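Side-chain contact in penicillin-binding protein activator LpoA (Escherichia coli, PDB 6DR3), which is an outer-membrane lipoprotein needed for PBP1a function that stimulates PBP1a transpeptidase activity in vitro, this chain being the amino-terminal, TPR-like helical domain of LpoA: residues 175-178 with 179-183. Sequence-based numbering, arbitrary orientation.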
ATOM      1  N   TRP A 175       5.635  16.893  -2.021  1.00 17.90           N
ATOM      2  CA  TRP A 175       5.973  16.347  -0.712  1.00 18.96           C
ATOM      3  C   TRP A 175       7.334  16.843  -0.245  1.00 18.58           C
ATOM      4  O   TRP A 175       7.502  17.209   0.923  1.00 24.50           O
ATOM      5  CB  TRP A 175       5.956  14.819  -0.754  1.00 16.66           C
ATOM      6  CG  TRP A 175       4.595  14.213  -0.589  1.00 17.86           C
ATOM      7  CD1 TRP A 175       3.922  13.448  -1.499  1.00 15.14           C
ATOM      8  CD2 TRP A 175       3.742  14.317   0.556  1.00 21.41           C
ATOM      9  NE1 TRP A 175       2.705  13.067  -0.989  1.00 21.27           N
ATOM     10  CE2 TRP A 175       2.569  13.588   0.272  1.00 24.29           C
ATOM     11  CE3 TRP A 175       3.855  14.954   1.795  1.00 26.74           C
ATOM     12  CZ2 TRP A 175       1.518  13.480   1.179  1.00 23.62           C
ATOM     13  CZ3 TRP A 175       2.810  14.845   2.695  1.00 27.62           C
ATOM     14  CH2 TRP A 175       1.659  14.114   2.383  1.00 26.73           C
ATOM     15  N   LEU A 176       8.320  16.859  -1.145  1.00 22.26           N
ATOM     16  CA  LEU A 176       9.646  17.340  -0.777  1.00 24.81           C
ATOM     17  C   LEU A 176       9.633  18.830  -0.469  1.00 22.37           C
ATOM     18  O   LEU A 176      10.441  19.299   0.339  1.00 22.04           O
ATOM     19  CB  LEU A 176      10.642  17.036  -1.897  1.00 28.03           C
ATOM     20  CG  LEU A 176      10.882  15.549  -2.174  1.00 29.55           C
ATOM     21  CD1 LEU A 176      11.764  15.374  -3.398  1.00 28.65           C
ATOM     22  CD2 LEU A 176      11.500  14.856  -0.967  1.00 31.44           C
ATOM     23  N   ASP A 177       8.728  19.589  -1.090  1.00 21.61           N
ATOM     24  CA  ASP A 177       8.604  21.001  -0.749  1.00 23.23           C
ATOM     25  C   ASP A 177       8.079  21.175   0.671  1.00 21.95           C
ATOM     26  O   ASP A 177       8.578  22.018   1.423  1.00 21.20           O
ATOM     27  CB  ASP A 177       7.691  21.707  -1.749  1.00 28.67           C
ATOM     28  CG  ASP A 177       7.740  23.214  -1.611  1.00 29.41           C
ATOM     29  OD1 ASP A 177       8.650  23.834  -2.198  1.00 35.35           O
ATOM     30  OD2 ASP A 177       6.881  23.776  -0.903  1.00 30.38           O
ATOM     31  N   LEU A 178       7.075  20.384   1.060  1.00 19.00           N
ATOM     32  CA  LEU A 178       6.570  20.463   2.426  1.00 22.38           C
ATOM     33  C   LEU A 178       7.632  20.026   3.424  1.00 21.16           C
ATOM     34  O   LEU A 178       7.734  20.588   4.521  1.00 23.57           O
ATOM     35  CB  LEU A 178       5.312  19.607   2.574  1.00 19.95           C
ATOM     36  CG  LEU A 178       4.619  19.636   3.941  1.00 24.21           C
ATOM     37  CD1 LEU A 178       4.173  21.046   4.304  1.00 23.41           C
ATOM     38  CD2 LEU A 178       3.434  18.684   3.958  1.00 22.74           C
ATOM     39  N   GLN A 179       8.425  19.015   3.063  1.00 23.55           N
ATOM     40  CA  GLN A 179       9.561  18.621   3.889  1.00 29.30           C
ATOM     41  C   GLN A 179      10.457  19.819   4.184  1.00 26.39           C
ATOM     42  O   GLN A 179      10.861  20.042   5.331  1.00 28.95           O
ATOM     43  CB  GLN A 179      10.349  17.516   3.183  1.00 33.20           C
ATOM     44  CG  GLN A 179      11.454  16.890   4.017  1.00 34.09           C
ATOM     45  CD  GLN A 179      12.294  15.913   3.213  1.00 34.20           C
ATOM     46  OE1 GLN A 179      12.681  16.197   2.080  1.00 34.10           O
ATOM     47  NE2 GLN A 179      12.570  14.751   3.792  1.00 29.93           N
ATOM     48  N   ARG A 180      10.776  20.604   3.151  1.00 27.03           N
ATOM     49  CA  ARG A 180      11.621  21.780   3.346  1.00 32.12           C
ATOM     50  C   ARG A 180      10.934  22.814   4.228  1.00 26.90           C
ATOM     51  O   ARG A 180      11.575  23.430   5.088  1.00 27.49           O
ATOM     52  CB  ARG A 180      11.989  22.394   1.995  1.00 42.63           C
ATOM     53  CG  ARG A 180      13.165  21.724   1.307  1.00 57.86           C
ATOM     54  CD  ARG A 180      14.292  22.713   1.056  1.00 72.35           C
ATOM     55  NE  ARG A 180      14.776  23.323   2.292  1.00 85.74           N
ATOM     56  CZ  ARG A 180      15.687  24.291   2.346  1.00 97.18           C
ATOM     57  NH1 ARG A 180      16.221  24.772   1.231  1.00101.05           N
ATOM     58  NH2 ARG A 180      16.064  24.782   3.519  1.00100.61           N
ATOM     59  N   VAL A 181       9.634  23.032   4.021  1.00 23.92           N
ATOM     60  CA  VAL A 181       8.880  23.905   4.916  1.00 26.72           C
ATOM     61  C   VAL A 181       9.065  23.454   6.356  1.00 29.47           C
ATOM     62  O   VAL A 181       9.202  24.276   7.272  1.00 22.30           O
ATOM     63  CB  VAL A 181       7.392  23.927   4.513  1.00 30.79           C
ATOM     64  CG1 VAL A 181       6.554  24.686   5.541  1.00 29.74           C
ATOM     65  CG2 VAL A 181       7.227  24.549   3.133  1.00 32.67           C
ATOM     66  N   TRP A 182       9.084  22.137   6.577  1.00 29.99           N
ATOM     67  CA  TRP A 182       9.270  21.615   7.925  1.00 29.06           C
ATOM     68  C   TRP A 182      10.688  21.868   8.425  1.00 28.91           C
ATOM     69  O   TRP A 182      10.883  22.285   9.573  1.00 29.25           O
ATOM     70  CB  TRP A 182       8.943  20.124   7.964  1.00 29.19           C
ATOM     71  CG  TRP A 182       9.075  19.533   9.329  1.00 35.17           C
ATOM     72  CD1 TRP A 182       8.277  19.780  10.410  1.00 41.60           C
ATOM     73  CD2 TRP A 182      10.063  18.595   9.765  1.00 35.44           C
ATOM     74  NE1 TRP A 182       8.710  19.054  11.493  1.00 42.25           N
ATOM     75  CE2 TRP A 182       9.805  18.317  11.123  1.00 42.03           C
ATOM     76  CE3 TRP A 182      11.141  17.962   9.140  1.00 35.45           C
ATOM     77  CZ2 TRP A 182      10.587  17.435  11.866  1.00 43.63           C
ATOM     78  CZ3 TRP A 182      11.916  17.086   9.880  1.00 42.64           C
ATOM     79  CH2 TRP A 182      11.635  16.831  11.227  1.00 43.32           C
ATOM     80  N   PHE A 183      11.694  21.621   7.581  1.00 30.48           N
ATOM     81  CA  PHE A 183      13.073  21.899   7.974  1.00 31.40           C
ATOM     82  C   PHE A 183      13.248  23.357   8.385  1.00 32.56           C
ATOM     83  O   PHE A 183      14.003  23.661   9.315  1.00 32.58           O
ATOM     84  CB  PHE A 183      14.033  21.568   6.826  1.00 39.49           C
ATOM     85  CG  PHE A 183      14.187  20.092   6.543  1.00 45.67           C
ATOM     86  CD1 PHE A 183      14.035  19.143   7.545  1.00 50.86           C
ATOM     87  CD2 PHE A 183      14.505  19.659   5.265  1.00 42.25           C
ATOM     88  CE1 PHE A 183      14.187  17.794   7.271  1.00 51.49           C
ATOM     89  CE2 PHE A 183      14.657  18.314   4.987  1.00 46.58           C
ATOM     90  CZ  PHE A 183      14.498  17.381   5.991  1.00 51.93           C
TER
HETATM   91  O   HOH W   1      13.122  18.466   0.678  1.00 28.94           O
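Leu176 and Gln179 meet on one face of helix 170-185, an alpha-helix in the all-helical, TPR-like amino-terminal domain of LpoA. The backbone N-H groups of Gln179, Arg180, Val181 and Trp182 bond to the carbonyls of Trp175, Leu176, Asp177 and Leu178, in that order. Arg180 N to Leu176 O is 3.1 Å. The same carbonyl oxygen accepts a second bond, from a water that also donates to Gln179 OE1 at 2.7 Å. This water bridges backbone and side chain and probably helps hold the amide's rotation. The other end of the amide is held too, since Gln179 NE2 bonds to Leu152 O on helix 138-153. The side chains of Leu176 and Gln179 run alongside each other, and the methyl Leu176 CD2 makes a van der Waals contact with Gln179 OE1 at 3.5 Å.

The charged groups look to other partners. Asp177 OD2 forms a salt bridge with Arg202, and the poorly ordered Arg180 pairs with Asp184.

One apolar pair meets across the segments, Leu178 CD1 and Val181 CB at 4.3 Å. Leu178 also packs on Trp149 and Trp199, joining this helix to helices 138-153 and 189-202. Val181 has CG2 beside its backbone N, with CG1 anti to that N (chi1 173°). This turns CG2 back along the helix, 3.3 Å from Asp177 O and 4.1 Å from Asp177 OD2.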